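Local coordinates for inositol dehydrogenase (Lactobacillus casei, PDB 4MKX), which probably oxidises scyllo-inositol with NAD as cofactor, as an oxidoreductase of the Gfo/Idh/MocA family with a Rossmann-fold nucleotide-binding domain, at residues F139-D144 with I200-W205; Y149-V154 with R204-K209; G157-I162 with T263-T268. One frame throughout, in Å; residues are numbered along the deposited sequence.

The chain first builds the parallel Rossmann sheet, whose last strand, 135-137, leads into the 3-10 turn of interaction 1. Helix 145-155 carries the first half of interaction 2, and the loop behind it the first half of interaction 3. The chain then runs out along strand 162-172 and returns in helix 197-207, where 200-205 closes interaction 1 around interaction 2's first segment; the two segments overlap at Arg204 and Trp205, and Trp205 works in both contacts. Strand 260-267 closes interaction 3 last, so that this loop crosses both others. Together they tie the exit from the Rossmann sheet, two helices and the mixed sheet, with Phe206 packed against Ile265.

Interaction 1. Residues F139-D144 with I200-W205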
loop_
_atom_site.group_PDB
_atom_site.type_symbol
_atom_site.label_atom_id
_atom_site.label_comp_id
_atom_site.label_asym_id
_atom_site.label_seq_id
_atom_site.Cartn_x
_atom_site.Cartn_y
_atom_site.Cartn_z
ATOM N N PHE A 139 10.818 -11.634 -25.684
ATOM C CA PHE A 139 10.319 -10.475 -24.935
ATOM C C PHE A 139 9.262 -10.940 -23.928
ATOM O O PHE A 139 8.054 -10.832 -24.171
ATOM C CB PHE A 139 9.761 -9.421 -25.898
ATOM C CG PHE A 139 10.827 -8.720 -26.703
ATOM C CD1 PHE A 139 11.918 -8.150 -26.071
ATOM C CD2 PHE A 139 10.753 -8.667 -28.091
ATOM C CE1 PHE A 139 12.914 -7.510 -26.800
ATOM C CE2 PHE A 139 11.743 -8.029 -28.830
ATOM C CZ PHE A 139 12.826 -7.452 -28.180
ATOM N N MET A 140 9.720 -11.471 -22.793
ATOM C CA MET A 140 8.822 -12.194 -21.901
ATOM C C MET A 140 7.812 -11.307 -21.179
ATOM O O MET A 140 6.791 -11.805 -20.713
ATOM C CB MET A 140 9.599 -13.056 -20.898
ATOM C CG MET A 140 10.223 -12.314 -19.720
ATOM S SD MET A 140 11.592 -11.249 -20.209
ATOM C CE MET A 140 12.166 -10.677 -18.623
ATOM N N ARG A 141 8.060 -10.006 -21.102
ATOM C CA ARG A 141 7.108 -9.143 -20.403
ATOM C C ARG A 141 5.755 -9.137 -21.105
ATOM O O ARG A 141 4.722 -8.949 -20.474
ATOM C CB ARG A 141 7.651 -7.727 -20.266
ATOM C CG ARG A 141 8.906 -7.667 -19.420
ATOM C CD ARG A 141 9.220 -6.236 -19.085
ATOM N NE ARG A 141 10.570 -6.112 -18.560
ATOM C CZ ARG A 141 11.154 -4.947 -18.303
ATOM N NH1 ARG A 141 10.491 -3.820 -18.513
ATOM N NH2 ARG A 141 12.405 -4.922 -17.853
ATOM N N ARG A 142 5.748 -9.415 -22.405
ATOM C CA ARG A 142 4.481 -9.530 -23.111
ATOM C C ARG A 142 3.638 -10.699 -22.618
ATOM O O ARG A 142 2.440 -10.749 -22.893
ATOM C CB ARG A 142 4.703 -9.667 -24.617
ATOM C CG ARG A 142 5.396 -8.465 -25.236
ATOM C CD ARG A 142 5.218 -8.527 -26.725
ATOM N NE ARG A 142 6.014 -7.537 -27.432
ATOM C CZ ARG A 142 5.761 -7.174 -28.680
ATOM N NH1 ARG A 142 4.739 -7.727 -29.315
ATOM N NH2 ARG A 142 6.513 -6.261 -29.281
ATOM N N PHE A 143 4.253 -11.637 -21.894
ATOM C CA PHE A 143 3.517 -12.784 -21.360
ATOM C C PHE A 143 3.278 -12.723 -19.865
ATOM O O PHE A 143 2.660 -13.615 -19.294
ATOM C CB PHE A 143 4.247 -14.080 -21.716
ATOM C CG PHE A 143 4.252 -14.353 -23.181
ATOM C CD1 PHE A 143 5.246 -13.829 -23.986
ATOM C CD2 PHE A 143 3.239 -15.104 -23.755
ATOM C CE1 PHE A 143 5.246 -14.067 -25.347
ATOM C CE2 PHE A 143 3.234 -15.340 -25.115
ATOM C CZ PHE A 143 4.236 -14.818 -25.904
ATOM N N ASP A 144 3.739 -11.652 -19.237
ATOM C CA ASP A 144 3.589 -11.506 -17.797
ATOM C C ASP A 144 2.155 -11.112 -17.464
ATOM O O ASP A 144 1.588 -10.244 -18.133
ATOM C CB ASP A 144 4.543 -10.409 -17.308
ATOM C CG ASP A 144 4.370 -10.105 -15.847
ATOM O OD1 ASP A 144 4.782 -10.930 -15.001
ATOM O OD2 ASP A 144 3.830 -9.033 -15.519
ATOM N N ILE A 200 12.134 -0.773 -24.057
ATOM C CA ILE A 200 11.866 -0.296 -25.407
ATOM C C ILE A 200 10.735 -1.103 -26.032
ATOM O O ILE A 200 9.783 -0.542 -26.574
ATOM C CB ILE A 200 13.138 -0.335 -26.266
ATOM C CG1 ILE A 200 14.110 0.756 -25.795
ATOM C CG2 ILE A 200 12.805 -0.112 -27.739
ATOM C CD1 ILE A 200 15.535 0.503 -26.211
ATOM N N ASP A 201 10.804 -2.426 -25.921
ATOM C CA ASP A 201 9.733 -3.242 -26.458
ATOM C C ASP A 201 8.374 -2.972 -25.811
ATOM O O ASP A 201 7.343 -2.923 -26.488
ATOM C CB ASP A 201 10.092 -4.715 -26.335
ATOM C CG ASP A 201 9.078 -5.596 -27.009
ATOM O OD1 ASP A 201 9.012 -5.566 -28.266
ATOM O OD2 ASP A 201 8.329 -6.295 -26.286
ATOM N N VAL A 202 8.364 -2.784 -24.492
ATOM C CA VAL A 202 7.133 -2.454 -23.796
ATOM C C VAL A 202 6.510 -1.157 -24.321
ATOM O O VAL A 202 5.304 -1.085 -24.525
ATOM C CB VAL A 202 7.367 -2.368 -22.253
ATOM C CG1 VAL A 202 6.420 -1.395 -21.599
ATOM C CG2 VAL A 202 7.254 -3.747 -21.628
ATOM N N ILE A 203 7.342 -0.156 -24.559
ATOM C CA ILE A 203 6.868 1.117 -25.081
ATOM C C ILE A 203 6.216 0.934 -26.460
ATOM O O ILE A 203 5.076 1.379 -26.694
ATOM C CB ILE A 203 8.011 2.131 -25.100
ATOM C CG1 ILE A 203 8.314 2.557 -23.661
ATOM C CG2 ILE A 203 7.648 3.360 -25.927
ATOM C CD1 ILE A 203 9.701 3.115 -23.464
ATOM N N ARG A 204 6.902 0.214 -27.343
ATOM C CA ARG A 204 6.375 -0.039 -28.680
ATOM C C ARG A 204 5.109 -0.879 -28.630
ATOM O O ARG A 204 4.148 -0.610 -29.348
ATOM C CB ARG A 204 7.436 -0.709 -29.563
ATOM C CG ARG A 204 8.696 0.143 -29.793
ATOM C CD ARG A 204 9.701 -0.551 -30.713
ATOM N NE ARG A 204 9.134 -0.757 -32.042
ATOM C CZ ARG A 204 8.724 -1.937 -32.503
ATOM N NH1 ARG A 204 8.827 -3.028 -31.748
ATOM N NH2 ARG A 204 8.206 -2.022 -33.718
ATOM N N TRP A 205 5.106 -1.889 -27.759
ATOM C CA TRP A 205 3.978 -2.797 -27.614
ATOM C C TRP A 205 2.726 -2.057 -27.156
ATOM O O TRP A 205 1.649 -2.222 -27.736
ATOM C CB TRP A 205 4.352 -3.926 -26.632
ATOM C CG TRP A 205 3.307 -4.961 -26.369
ATOM C CD1 TRP A 205 2.544 -5.618 -27.295
ATOM C CD2 TRP A 205 2.944 -5.508 -25.093
ATOM N NE1 TRP A 205 1.714 -6.522 -26.668
ATOM C CE2 TRP A 205 1.944 -6.478 -25.320
ATOM C CE3 TRP A 205 3.368 -5.271 -23.785
ATOM C CZ2 TRP A 205 1.350 -7.200 -24.279
ATOM C CZ3 TRP A 205 2.777 -5.989 -22.752
ATOM C CH2 TRP A 205 1.782 -6.947 -23.010
#
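Phe139 lays one ring face against the carboxylate of Asp201 where the chain leaves the last strand of the Rossmann sheet and makes a 3-10 turn, 140-143, beside helix 197-207. The ring and carboxylate planes are only 12° apart, and Asp201 CB makes a CH-pi contact over the same face, 4.0 Å from the ring centroid. Arg141 contributes its shaft: CD rests on Val202 CG2 at 4.1 Å, while its guanidinium reaches on to a salt bridge with Asp199 and a hydrogen bond with Ser169. Arg142 has the largest share of the contact. Its extended chain, with CG beside the backbone N, brings the guanidinium side-on to Asp201. Arg142 NE donates to the syn lone pair of Asp201 OD2 at 2.9 Å, almost straight at 172°, and Arg142 NH2 to Asp201 OD1 at 2.8 Å. With guanidinium and carboxylate nearly coplanar, the paired bonds fix the rotation of both groups, so Phe139 lies over a face of the carboxylate while Arg142 meets its edge. Asp330 lies near NH2 as a weak, long ion pair and probably adds to the negative field there. Over one face of the guanidinium lies the Trp205 indole, stacked on it with centres 4.3 Å apart. The aliphatic part of Arg142 continues across the indole, CD standing 3.9 Å from the centroid of the five-membered ring, just 3° off its normal.

Interaction 2. Residues Y149-V154 with R204-K209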
loop_
_atom_site.group_PDB
_atom_site.type_symbol
_atom_site.label_atom_id
_atom_site.label_comp_id
_atom_site.label_asym_id
_atom_site.label_seq_id
_atom_site.Cartn_x
_atom_site.Cartn_y
_atom_site.Cartn_z
ATOM N N TYR A 149 -2.532 -7.646 -18.053
ATOM C CA TYR A 149 -3.703 -7.022 -17.450
ATOM C C TYR A 149 -3.745 -5.535 -17.790
ATOM O O TYR A 149 -4.804 -4.991 -18.115
ATOM C CB TYR A 149 -3.713 -7.242 -15.919
ATOM C CG TYR A 149 -4.912 -6.641 -15.211
ATOM C CD1 TYR A 149 -6.099 -7.356 -15.077
ATOM C CD2 TYR A 149 -4.850 -5.364 -14.668
ATOM C CE1 TYR A 149 -7.196 -6.799 -14.431
ATOM C CE2 TYR A 149 -5.934 -4.802 -14.021
ATOM C CZ TYR A 149 -7.103 -5.528 -13.904
ATOM O OH TYR A 149 -8.182 -4.962 -13.259
ATOM N N ALA A 150 -2.594 -4.869 -17.715
ATOM C CA ALA A 150 -2.516 -3.448 -18.054
ATOM C C ALA A 150 -2.772 -3.212 -19.534
ATOM O O ALA A 150 -3.416 -2.233 -19.908
ATOM C CB ALA A 150 -1.164 -2.871 -17.656
ATOM N N LYS A 151 -2.242 -4.091 -20.380
ATOM C CA LYS A 151 -2.446 -3.974 -21.816
ATOM C C LYS A 151 -3.937 -4.067 -22.136
ATOM O O LYS A 151 -4.453 -3.334 -22.982
ATOM C CB LYS A 151 -1.687 -5.089 -22.534
ATOM C CG LYS A 151 -1.759 -5.027 -24.059
ATOM C CD LYS A 151 -1.114 -3.764 -24.591
ATOM C CE LYS A 151 -0.738 -3.906 -26.083
ATOM N NZ LYS A 151 -1.899 -4.350 -26.903
ATOM N N GLN A 152 -4.617 -4.965 -21.442
ATOM C CA GLN A 152 -6.047 -5.156 -21.615
ATOM C C GLN A 152 -6.817 -3.877 -21.283
ATOM O O GLN A 152 -7.681 -3.457 -22.049
ATOM C CB GLN A 152 -6.497 -6.296 -20.722
ATOM C CG GLN A 152 -7.943 -6.675 -20.825
ATOM C CD GLN A 152 -8.194 -8.010 -20.164
ATOM O OE1 GLN A 152 -7.250 -8.728 -19.820
ATOM N NE2 GLN A 152 -9.463 -8.354 -19.978
ATOM N N LEU A 153 -6.495 -3.252 -20.154
ATOM C CA LEU A 153 -7.115 -1.973 -19.805
ATOM C C LEU A 153 -6.871 -0.918 -20.880
ATOM O O LEU A 153 -7.779 -0.173 -21.252
ATOM C CB LEU A 153 -6.596 -1.459 -18.456
ATOM C CG LEU A 153 -6.974 -2.304 -17.246
ATOM C CD1 LEU A 153 -6.409 -1.670 -15.988
ATOM C CD2 LEU A 153 -8.473 -2.409 -17.174
ATOM N N VAL A 154 -5.640 -0.847 -21.372
ATOM C CA VAL A 154 -5.294 0.112 -22.409
ATOM C C VAL A 154 -6.073 -0.159 -23.700
ATOM O O VAL A 154 -6.604 0.770 -24.310
ATOM C CB VAL A 154 -3.773 0.125 -22.679
ATOM C CG1 VAL A 154 -3.447 0.870 -23.961
ATOM C CG2 VAL A 154 -3.025 0.740 -21.500
ATOM N N ARG A 204 6.902 0.214 -27.343
ATOM C CA ARG A 204 6.375 -0.039 -28.680
ATOM C C ARG A 204 5.109 -0.879 -28.630
ATOM O O ARG A 204 4.148 -0.610 -29.348
ATOM C CB ARG A 204 7.436 -0.709 -29.563
ATOM C CG ARG A 204 8.696 0.143 -29.793
ATOM C CD ARG A 204 9.701 -0.551 -30.713
ATOM N NE ARG A 204 9.134 -0.757 -32.042
ATOM C CZ ARG A 204 8.724 -1.937 -32.503
ATOM N NH1 ARG A 204 8.827 -3.028 -31.748
ATOM N NH2 ARG A 204 8.206 -2.022 -33.718
ATOM N N TRP A 205 5.106 -1.889 -27.759
ATOM C CA TRP A 205 3.978 -2.797 -27.614
ATOM C C TRP A 205 2.726 -2.057 -27.156
ATOM O O TRP A 205 1.649 -2.222 -27.736
ATOM C CB TRP A 205 4.352 -3.926 -26.632
ATOM C CG TRP A 205 3.307 -4.961 -26.369
ATOM C CD1 TRP A 205 2.544 -5.618 -27.295
ATOM C CD2 TRP A 205 2.944 -5.508 -25.093
ATOM N NE1 TRP A 205 1.714 -6.522 -26.668
ATOM C CE2 TRP A 205 1.944 -6.478 -25.320
ATOM C CE3 TRP A 205 3.368 -5.271 -23.785
ATOM C CZ2 TRP A 205 1.350 -7.200 -24.279
ATOM C CZ3 TRP A 205 2.777 -5.989 -22.752
ATOM C CH2 TRP A 205 1.782 -6.947 -23.010
ATOM N N PHE A 206 2.859 -1.222 -26.128
ATOM C CA PHE A 206 1.692 -0.532 -25.582
ATOM C C PHE A 206 1.142 0.548 -26.509
ATOM O O PHE A 206 -0.068 0.738 -26.572
ATOM C CB PHE A 206 2.008 0.086 -24.208
ATOM C CG PHE A 206 1.792 -0.853 -23.066
ATOM C CD1 PHE A 206 0.542 -0.974 -22.482
ATOM C CD2 PHE A 206 2.834 -1.627 -22.579
ATOM C CE1 PHE A 206 0.330 -1.853 -21.427
ATOM C CE2 PHE A 206 2.628 -2.511 -21.522
ATOM C CZ PHE A 206 1.379 -2.621 -20.949
ATOM N N THR A 207 2.031 1.247 -27.205
ATOM C CA THR A 207 1.643 2.409 -28.009
ATOM C C THR A 207 1.330 2.087 -29.469
ATOM O O THR A 207 0.427 2.686 -30.057
ATOM C CB THR A 207 2.706 3.520 -27.981
ATOM O OG1 THR A 207 3.926 3.061 -28.565
ATOM C CG2 THR A 207 2.970 3.983 -26.557
ATOM N N GLY A 208 2.070 1.144 -30.046
ATOM C CA GLY A 208 2.018 0.910 -31.481
ATOM C C GLY A 208 2.831 1.920 -32.276
ATOM O O GLY A 208 2.783 1.944 -33.511
ATOM N N LYS A 209 3.605 2.745 -31.571
ATOM C CA LYS A 209 4.336 3.841 -32.197
ATOM C C LYS A 209 5.845 3.604 -32.124
ATOM O O LYS A 209 6.300 2.770 -31.334
ATOM C CB LYS A 209 3.939 5.162 -31.511
ATOM C CG LYS A 209 2.421 5.303 -31.270
ATOM C CD LYS A 209 2.061 6.370 -30.205
ATOM C CE LYS A 209 0.556 6.383 -29.873
ATOM N NZ LYS A 209 0.161 7.387 -28.816
#
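Lys151 lies between the aromatic rings of Trp205 and Phe206, joining helix 145-155 to the C-terminal end of helix 197-207 in an interhelical contact of the C-terminal domain. Its CB meets both neighbours, with Trp205 CH2 and Phe206 CE1 each 4.0 Å away. CG, anti to the backbone N (chi1 -177°), moves along the six-membered part of the indole and comes 3.8 Å from Trp205 CZ2. The bend at chi2 then turns CD over a face of Phe206, at 4.2 Å from the ring centroid. CE returns to the indole, making a CH-pi contact 3.8 Å from the centroid of the Trp205 five-membered ring; it also touches the backbone, 3.4 Å from Trp205 O. A second bend, at chi4, directs NZ to its salt bridge with Asp155, one helical turn further on. The methylene chain thus serves as the apolar filling while its charge is paired within its own helix. At the end of the helix Thr207 OG1 accepts from Lys209 N, an ST turn. Ala150 C and Val154 CG2 lie near the plane of the Phe206 ring at its edge, Val154 CG2 4.1 Å from Phe206 CD1.

Interaction 3. Residues G157-I162 with T263-T268; sequences GKIGDI and TEIIGT
Thr268 has OG1 between its backbone N and carbonyl carbon (chi1 55°), which turns the hydroxyl back to the Gly160-Asp161 peptide, while Ile159, with CG1 likewise placed (chi1 67°), sends CD1 to the strand. Thr268 OG1 accepts a weak bond from Asp161 N and lies 3.5 Å from Gly160 CA. In return Thr268 N donates to Asp161 O at 3.0 Å. Gly267 comes very close to the loop: its CA makes CA-H...O contacts with Ile159 O at 3.2 Å and Asp161 O at 3.1 Å. Two carbonyls therefore converge on the end of strand 260-267, an approach that suits a residue without a side chain. Farther back along the strand the contact becomes apolar. Ile265 CG2 touches Ile159 CD1 at 3.5 Å and Ile162 CG1 at 3.8 Å, and Phe206 and Val154 of the helices pack close by. Asp161 is tied outward: OD2 forms a salt bridge with Arg221 of a neighbouring subunit, OD1 with Lys209 of its own chain. Before the contact, Gly157 ends helix 145-155 in a Schellman motif and starts a type I turn that runs to Gly160, reversing the chain into strand 162-172. There Ile162 and Gly267 form an antiparallel non-hydrogen-bonded pair, CA to CA 4.2 Å, the first pairing of strands 162-172 and 260-267 in the mixed sheet of the Gfo/Idh/MocA C-terminal domain.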
loop_
_atom_site.group_PDB
_atom_site.type_symbol
_atom_site.label_atom_id
_atom_site.label_comp_id
_atom_site.label_asym_id
_atom_site.label_seq_id
_atom_site.Cartn_x
_atom_site.Cartn_y
_atom_site.Cartn_z
ATOM N N GLY A 157 -9.587 0.962 -23.833
ATOM C CA GLY A 157 -9.752 2.409 -23.863
ATOM C C GLY A 157 -9.879 3.048 -22.489
ATOM O O GLY A 157 -10.245 4.219 -22.366
ATOM N N LYS A 158 -9.546 2.290 -21.449
ATOM C CA LYS A 158 -9.787 2.719 -20.073
ATOM C C LYS A 158 -8.917 3.863 -19.562
ATOM O O LYS A 158 -9.284 4.519 -18.598
ATOM C CB LYS A 158 -9.678 1.529 -19.118
ATOM C CG LYS A 158 -10.805 0.516 -19.259
ATOM C CD LYS A 158 -11.722 0.544 -18.050
ATOM C CE LYS A 158 -12.849 -0.477 -18.193
ATOM N NZ LYS A 158 -12.325 -1.837 -18.506
ATOM N N ILE A 159 -7.763 4.107 -20.177
ATOM C CA ILE A 159 -6.994 5.278 -19.781
ATOM C C ILE A 159 -6.841 6.264 -20.925
ATOM O O ILE A 159 -6.091 7.231 -20.817
ATOM C CB ILE A 159 -5.607 4.949 -19.185
ATOM C CG1 ILE A 159 -4.696 4.348 -20.246
ATOM C CG2 ILE A 159 -5.734 4.043 -17.957
ATOM C CD1 ILE A 159 -3.240 4.454 -19.884
ATOM N N GLY A 160 -7.563 6.019 -22.014
ATOM C CA GLY A 160 -7.552 6.941 -23.140
ATOM C C GLY A 160 -6.289 6.754 -23.950
ATOM O O GLY A 160 -5.685 5.680 -23.923
ATOM N N ASP A 161 -5.879 7.791 -24.671
ATOM C CA ASP A 161 -4.640 7.705 -25.430
ATOM C C ASP A 161 -3.471 7.895 -24.469
ATOM O O ASP A 161 -3.579 8.610 -23.470
ATOM C CB ASP A 161 -4.614 8.758 -26.542
ATOM C CG ASP A 161 -3.374 8.653 -27.418
ATOM O OD1 ASP A 161 -2.832 7.538 -27.598
ATOM O OD2 ASP A 161 -2.937 9.696 -27.933
ATOM N N ILE A 162 -2.350 7.254 -24.776
ATOM C CA ILE A 162 -1.182 7.304 -23.913
ATOM C C ILE A 162 -0.368 8.563 -24.167
ATOM O O ILE A 162 -0.043 8.883 -25.299
ATOM C CB ILE A 162 -0.315 6.061 -24.150
ATOM C CG1 ILE A 162 -1.093 4.825 -23.707
ATOM C CG2 ILE A 162 1.024 6.209 -23.422
ATOM C CD1 ILE A 162 -0.413 3.503 -24.046
ATOM N N THR A 263 6.702 -0.162 -14.649
ATOM C CA THR A 263 6.270 0.575 -15.834
ATOM C C THR A 263 5.036 1.379 -15.499
ATOM O O THR A 263 4.044 0.844 -15.006
ATOM C CB THR A 263 5.968 -0.381 -16.991
ATOM O OG1 THR A 263 7.161 -1.110 -17.295
ATOM C CG2 THR A 263 5.567 0.395 -18.236
ATOM N N GLU A 264 5.102 2.674 -15.790
ATOM C CA GLU A 264 4.019 3.599 -15.523
ATOM C C GLU A 264 3.482 4.093 -16.856
ATOM O O GLU A 264 4.256 4.454 -17.746
ATOM C CB GLU A 264 4.583 4.785 -14.745
ATOM C CG GLU A 264 3.711 5.994 -14.675
ATOM C CD GLU A 264 4.449 7.129 -14.022
ATOM O OE1 GLU A 264 4.553 7.114 -12.777
ATOM O OE2 GLU A 264 4.969 8.009 -14.741
ATOM N N ILE A 265 2.160 4.099 -16.995
ATOM C CA ILE A 265 1.533 4.601 -18.213
ATOM C C ILE A 265 0.565 5.717 -17.819
ATOM O O ILE A 265 -0.359 5.501 -17.034
ATOM C CB ILE A 265 0.765 3.471 -18.937
ATOM C CG1 ILE A 265 1.684 2.268 -19.188
ATOM C CG2 ILE A 265 0.227 3.976 -20.273
ATOM C CD1 ILE A 265 0.955 1.069 -19.715
ATOM N N ILE A 266 0.798 6.916 -18.346
ATOM C CA ILE A 266 -0.099 8.042 -18.121
ATOM C C ILE A 266 -0.927 8.258 -19.379
ATOM O O ILE A 266 -0.377 8.372 -20.476
ATOM C CB ILE A 266 0.684 9.318 -17.830
ATOM C CG1 ILE A 266 1.586 9.101 -16.609
ATOM C CG2 ILE A 266 -0.285 10.456 -17.551
ATOM C CD1 ILE A 266 2.364 10.333 -16.188
ATOM N N GLY A 267 -2.244 8.262 -19.225
ATOM C CA GLY A 267 -3.132 8.444 -20.362
ATOM C C GLY A 267 -3.973 9.697 -20.175
ATOM O O GLY A 267 -3.849 10.409 -19.174
ATOM N N THR A 268 -4.839 9.969 -21.137
ATOM C CA THR A 268 -5.660 11.170 -21.067
ATOM C C THR A 268 -6.787 11.000 -20.056
ATOM O O THR A 268 -7.341 11.990 -19.589
ATOM C CB THR A 268 -6.237 11.533 -22.449
ATOM O OG1 THR A 268 -6.947 10.410 -22.979
ATOM C CG2 THR A 268 -5.119 11.933 -23.402
#